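TsrD (Streptomyces laurentii, PDB 5X7L) belongs to the SnoaL-like polyketide cyclase family of the NTF2 clan, small proteins in which helices pack against a curved antiparallel beta sheet. Local coordinates at residues W57-D69 / A80-I92. Numbering follows the deposited sequence.
Sequences WASTVEDLSLTLD and ARMTFSGRQVGPI
Phe84 turns the edge of its ring onto one face of the Trp57 indole, an edge-to-face stack with planes at 75° and CZ 3.6 Å from Trp57 CE3. The contact joins the two arms of a beta hairpin, strands 61-74 and 77-88, in the SnoaL-like, NTF2-clan fold, together with the end of the helix that leads into it. The Phe84 side chain extends away from its own backbone N (chi1 178°), which carries the ring to Leu64, with CE1 3.7 Å from Leu64 CD1. Leu66 lies on the same face of the sheet and packs against Leu17 and Tyr20 of helix 6-22. Ile92 CG2 meets Trp57 CZ3 at 3.8 Å. An isopropyl alcohol molecule lies beside Trp57.

Pairs of backbone hydrogen bonds join Glu62 with Arg87, Ser65 with Ser85 and Thr67 with Thr83. A beta bulge shifts the register by one between Glu62 and Ser65. At the helix end, Thr60 O accepts from both Val89 N and Gly90 N, which approach from the same face of its plane.

At the other end, the Arg81 guanidinium lies over Asp69 CB and makes a cation-pi contact with Trp121 of the second subunit. The Arg81 NH1 to Asp69 OD2 salt bridge is long (4.0 Å) and rests on charge alone, because OD2 lies well out of the guanidinium plane. Thr83 OG1 donates to the syn lone pair of Asp69 OD2 at 2.7 Å.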
loop_
_atom_site.group_PDB
_atom_site.type_symbol
_atom_site.label_atom_id
_atom_site.label_comp_id
_atom_site.label_asym_id
_atom_site.label_seq_id
_atom_site.Cartn_x
_atom_site.Cartn_y
_atom_site.Cartn_z
ATOM N N TRP B 57 18.303 -2.152 -8.859
ATOM C CA TRP B 57 18.316 -2.677 -7.495
ATOM C C TRP B 57 19.526 -3.575 -7.250
ATOM O O TRP B 57 20.122 -3.539 -6.176
ATOM C CB TRP B 57 17.039 -3.453 -7.187
ATOM C CG TRP B 57 15.809 -2.611 -7.062
ATOM C CD1 TRP B 57 14.678 -2.710 -7.814
ATOM C CD2 TRP B 57 15.573 -1.556 -6.119
ATOM N NE1 TRP B 57 13.753 -1.781 -7.406
ATOM C CE2 TRP B 57 14.278 -1.059 -6.367
ATOM C CE3 TRP B 57 16.333 -0.978 -5.095
ATOM C CZ2 TRP B 57 13.722 -0.015 -5.626
ATOM C CZ3 TRP B 57 15.779 0.061 -4.358
ATOM C CH2 TRP B 57 14.486 0.532 -4.629
ATOM N N ALA B 58 19.886 -4.371 -8.255
ATOM C CA ALA B 58 21.034 -5.273 -8.153
ATOM C C ALA B 58 22.342 -4.514 -7.934
ATOM O O ALA B 58 23.288 -5.054 -7.356
ATOM C CB ALA B 58 21.135 -6.147 -9.396
ATOM N N SER B 59 22.388 -3.264 -8.391
ATOM C CA SER B 59 23.589 -2.442 -8.265
ATOM C C SER B 59 23.587 -1.530 -7.034
ATOM O O SER B 59 24.654 -1.124 -6.572
ATOM C CB SER B 59 23.779 -1.596 -9.527
ATOM O OG SER B 59 22.739 -0.647 -9.672
ATOM N N THR B 60 22.409 -1.210 -6.503
ATOM C CA THR B 60 22.310 -0.238 -5.408
ATOM C C THR B 60 21.990 -0.855 -4.043
ATOM O O THR B 60 22.050 -0.165 -3.024
ATOM C CB THR B 60 21.253 0.837 -5.720
ATOM O OG1 THR B 60 19.971 0.219 -5.881
ATOM C CG2 THR B 60 21.621 1.597 -6.991
ATOM N N VAL B 61 21.645 -2.140 -4.029
ATOM C CA VAL B 61 21.315 -2.843 -2.796
ATOM C C VAL B 61 22.123 -4.131 -2.701
ATOM O O VAL B 61 22.167 -4.916 -3.648
ATOM C CB VAL B 61 19.813 -3.177 -2.719
ATOM C CG1 VAL B 61 19.495 -3.979 -1.458
ATOM C CG2 VAL B 61 18.985 -1.903 -2.757
ATOM N N GLU B 62 22.778 -4.333 -1.563
ATOM C CA GLU B 62 23.419 -5.607 -1.256
ATOM C C GLU B 62 22.519 -6.413 -0.327
ATOM O O GLU B 62 21.745 -5.843 0.440
ATOM C CB GLU B 62 24.794 -5.384 -0.628
ATOM C CG GLU B 62 25.832 -4.941 -1.652
ATOM C CD GLU B 62 27.187 -4.605 -1.051
ATOM O OE1 GLU B 62 27.348 -4.691 0.183
ATOM O OE2 GLU B 62 28.097 -4.243 -1.825
ATOM N N ASP B 63 22.628 -7.739 -0.400
ATOM C CA ASP B 63 21.808 -8.639 0.414
ATOM C C ASP B 63 20.319 -8.339 0.247
ATOM O O ASP B 63 19.559 -8.346 1.213
ATOM C CB ASP B 63 22.208 -8.549 1.894
ATOM C CG ASP B 63 21.538 -9.612 2.747
ATOM O OD1 ASP B 63 21.392 -10.758 2.270
ATOM O OD2 ASP B 63 21.140 -9.302 3.887
ATOM N N LEU B 64 19.909 -8.071 -0.987
ATOM C CA LEU B 64 18.518 -7.757 -1.269
ATOM C C LEU B 64 17.631 -8.941 -0.908
ATOM O O LEU B 64 17.934 -10.086 -1.254
ATOM C CB LEU B 64 18.340 -7.392 -2.744
ATOM C CG LEU B 64 16.966 -6.851 -3.161
ATOM C CD1 LEU B 64 17.114 -5.921 -4.351
ATOM C CD2 LEU B 64 15.983 -7.972 -3.486
ATOM N N SER B 65 16.540 -8.659 -0.205
ATOM C CA SER B 65 15.528 -9.668 0.069
ATOM C C SER B 65 14.139 -9.101 -0.168
ATOM O O SER B 65 13.795 -8.034 0.345
ATOM C CB SER B 65 15.642 -10.187 1.503
ATOM O OG SER B 65 14.631 -11.143 1.778
ATOM N N LEU B 66 13.348 -9.827 -0.949
ATOM C CA LEU B 66 11.956 -9.483 -1.190
ATOM C C LEU B 66 11.126 -10.704 -0.849
ATOM O O LEU B 66 11.293 -11.763 -1.460
ATOM C CB LEU B 66 11.736 -9.071 -2.649
ATOM C CG LEU B 66 10.334 -8.563 -3.006
ATOM C CD1 LEU B 66 10.028 -7.262 -2.277
ATOM C CD2 LEU B 66 10.199 -8.387 -4.512
ATOM N N THR B 67 10.256 -10.565 0.144
ATOM C CA THR B 67 9.461 -11.693 0.608
ATOM C C THR B 67 7.977 -11.360 0.588
ATOM O O THR B 67 7.577 -10.200 0.711
ATOM C CB THR B 67 9.886 -12.139 2.017
ATOM O OG1 THR B 67 9.812 -11.028 2.913
ATOM C CG2 THR B 67 11.313 -12.684 1.996
ATOM N N LEU B 68 7.175 -12.403 0.406
ATOM C CA LEU B 68 5.735 -12.278 0.276
ATOM C C LEU B 68 5.048 -12.516 1.616
ATOM O O LEU B 68 5.111 -13.615 2.169
ATOM C CB LEU B 68 5.227 -13.269 -0.769
ATOM C CG LEU B 68 3.748 -13.186 -1.138
ATOM C CD1 LEU B 68 3.393 -11.837 -1.735
ATOM C CD2 LEU B 68 3.420 -14.303 -2.113
ATOM N N ASP B 69 4.407 -11.476 2.136
ATOM C CA ASP B 69 3.702 -11.550 3.413
ATOM C C ASP B 69 2.261 -12.008 3.252
ATOM O O ASP B 69 1.725 -12.697 4.117
ATOM C CB ASP B 69 3.724 -10.191 4.108
ATOM C CG ASP B 69 5.124 -9.738 4.447
ATOM O OD1 ASP B 69 5.842 -10.493 5.134
ATOM O OD2 ASP B 69 5.507 -8.628 4.023
ATOM N N ALA B 80 -0.205 -8.235 -3.700
ATOM C CA ALA B 80 0.927 -8.799 -2.975
ATOM C C ALA B 80 1.415 -7.814 -1.922
ATOM O O ALA B 80 1.852 -6.710 -2.254
ATOM C CB ALA B 80 2.052 -9.145 -3.941
ATOM N N ARG B 81 1.317 -8.207 -0.654
ATOM C CA ARG B 81 1.941 -7.454 0.425
ATOM C C ARG B 81 3.312 -8.065 0.666
ATOM O O ARG B 81 3.425 -9.276 0.871
ATOM C CB ARG B 81 1.101 -7.501 1.702
ATOM C CG ARG B 81 1.725 -6.718 2.848
ATOM C CD ARG B 81 0.765 -6.464 3.990
ATOM N NE ARG B 81 0.343 -7.683 4.675
ATOM C CZ ARG B 81 1.022 -8.281 5.653
ATOM N NH1 ARG B 81 2.191 -7.796 6.062
ATOM N NH2 ARG B 81 0.533 -9.377 6.224
HETATM N N MSE B 82 4.351 -7.233 0.636
HETATM C CA MSE B 82 5.728 -7.715 0.657
HETATM C C MSE B 82 6.588 -6.916 1.611
HETATM O O MSE B 82 6.222 -5.813 2.033
HETATM C CB MSE B 82 6.322 -7.655 -0.755
HETATM C CG MSE B 82 5.634 -8.630 -1.706
HETATM SE SE MSE B 82 6.193 -8.423 -3.563
HETATM C CE MSE B 82 5.131 -6.844 -3.975
ATOM N N THR B 83 7.734 -7.499 1.952
ATOM C CA THR B 83 8.766 -6.845 2.744
ATOM C C THR B 83 10.043 -6.799 1.909
ATOM O O THR B 83 10.458 -7.810 1.341
ATOM C CB THR B 83 9.016 -7.588 4.069
ATOM O OG1 THR B 83 7.825 -7.551 4.860
ATOM C CG2 THR B 83 10.145 -6.934 4.853
ATOM N N PHE B 84 10.656 -5.620 1.852
ATOM C CA PHE B 84 11.815 -5.344 1.010
ATOM C C PHE B 84 12.950 -4.873 1.908
ATOM O O PHE B 84 12.802 -3.880 2.626
ATOM C CB PHE B 84 11.429 -4.274 -0.013
ATOM C CG PHE B 84 12.541 -3.836 -0.924
ATOM C CD1 PHE B 84 13.269 -4.756 -1.662
ATOM C CD2 PHE B 84 12.810 -2.483 -1.094
ATOM C CE1 PHE B 84 14.270 -4.334 -2.521
ATOM C CE2 PHE B 84 13.807 -2.057 -1.952
ATOM C CZ PHE B 84 14.539 -2.983 -2.665
ATOM N N SER B 85 14.068 -5.594 1.894
ATOM C CA SER B 85 15.177 -5.279 2.790
ATOM C C SER B 85 16.517 -5.468 2.098
ATOM O O SER B 85 16.607 -6.094 1.040
ATOM C CB SER B 85 15.117 -6.142 4.054
ATOM O OG SER B 85 15.301 -7.513 3.749
ATOM N N GLY B 86 17.560 -4.935 2.722
ATOM C CA GLY B 86 18.908 -5.033 2.189
ATOM C C GLY B 86 19.806 -3.987 2.801
ATOM O O GLY B 86 19.464 -3.385 3.822
ATOM N N ARG B 87 20.959 -3.779 2.177
ATOM C CA ARG B 87 21.882 -2.728 2.576
ATOM C C ARG B 87 22.071 -1.780 1.403
ATOM O O ARG B 87 22.393 -2.213 0.298
ATOM C CB ARG B 87 23.235 -3.293 3.012
ATOM C CG ARG B 87 24.152 -2.222 3.587
ATOM C CD ARG B 87 25.472 -2.781 4.080
ATOM N NE ARG B 87 25.313 -3.703 5.203
ATOM C CZ ARG B 87 25.146 -3.341 6.473
ATOM N NH1 ARG B 87 25.100 -2.056 6.818
ATOM N NH2 ARG B 87 25.026 -4.277 7.410
ATOM N N GLN B 88 21.872 -0.489 1.647
ATOM C CA GLN B 88 22.011 0.507 0.592
ATOM C C GLN B 88 23.476 0.790 0.280
ATOM O O GLN B 88 24.211 1.264 1.144
ATOM C CB GLN B 88 21.331 1.818 0.974
ATOM C CG GLN B 88 21.509 2.874 -0.106
ATOM C CD GLN B 88 21.035 4.254 0.296
ATOM O OE1 GLN B 88 21.058 4.618 1.476
ATOM N NE2 GLN B 88 20.628 5.048 -0.692
ATOM N N VAL B 89 23.888 0.529 -0.959
ATOM C CA VAL B 89 25.255 0.835 -1.393
ATOM C C VAL B 89 25.308 1.772 -2.608
ATOM O O VAL B 89 26.390 2.147 -3.053
ATOM C CB VAL B 89 26.053 -0.455 -1.695
ATOM C CG1 VAL B 89 26.161 -1.312 -0.437
ATOM C CG2 VAL B 89 25.427 -1.238 -2.846
ATOM N N GLY B 90 24.144 2.142 -3.135
ATOM C CA GLY B 90 24.048 3.125 -4.209
ATOM C C GLY B 90 22.850 4.020 -3.964
ATOM O O GLY B 90 22.073 3.765 -3.045
ATOM N N PRO B 91 22.686 5.080 -4.775
ATOM C CA PRO B 91 21.548 5.982 -4.586
ATOM C C PRO B 91 20.215 5.263 -4.756
ATOM O O PRO B 91 20.062 4.459 -5.677
ATOM C CB PRO B 91 21.737 7.032 -5.687
ATOM C CG PRO B 91 23.179 6.950 -6.056
ATOM C CD PRO B 91 23.552 5.510 -5.884
ATOM N N ILE B 92 19.273 5.545 -3.864
ATOM C CA ILE B 92 17.935 4.970 -3.936
ATOM C C ILE B 92 16.908 6.090 -3.859
ATOM O O ILE B 92 16.793 6.753 -2.829
ATOM C CB ILE B 92 17.673 3.968 -2.792
ATOM C CG1 ILE B 92 18.587 2.746 -2.924
ATOM C CG2 ILE B 92 16.205 3.543 -2.783
ATOM C CD1 ILE B 92 18.525 1.799 -1.743
HETATM O O HOH W 1 18.100 2.257 -6.526
HETATM O O HOH W 2 17.995 -8.392 3.442
HETATM O O HOH W 3 12.653 -8.964 2.971
HETATM O O HOH W 4 4.269 -6.085 4.911
#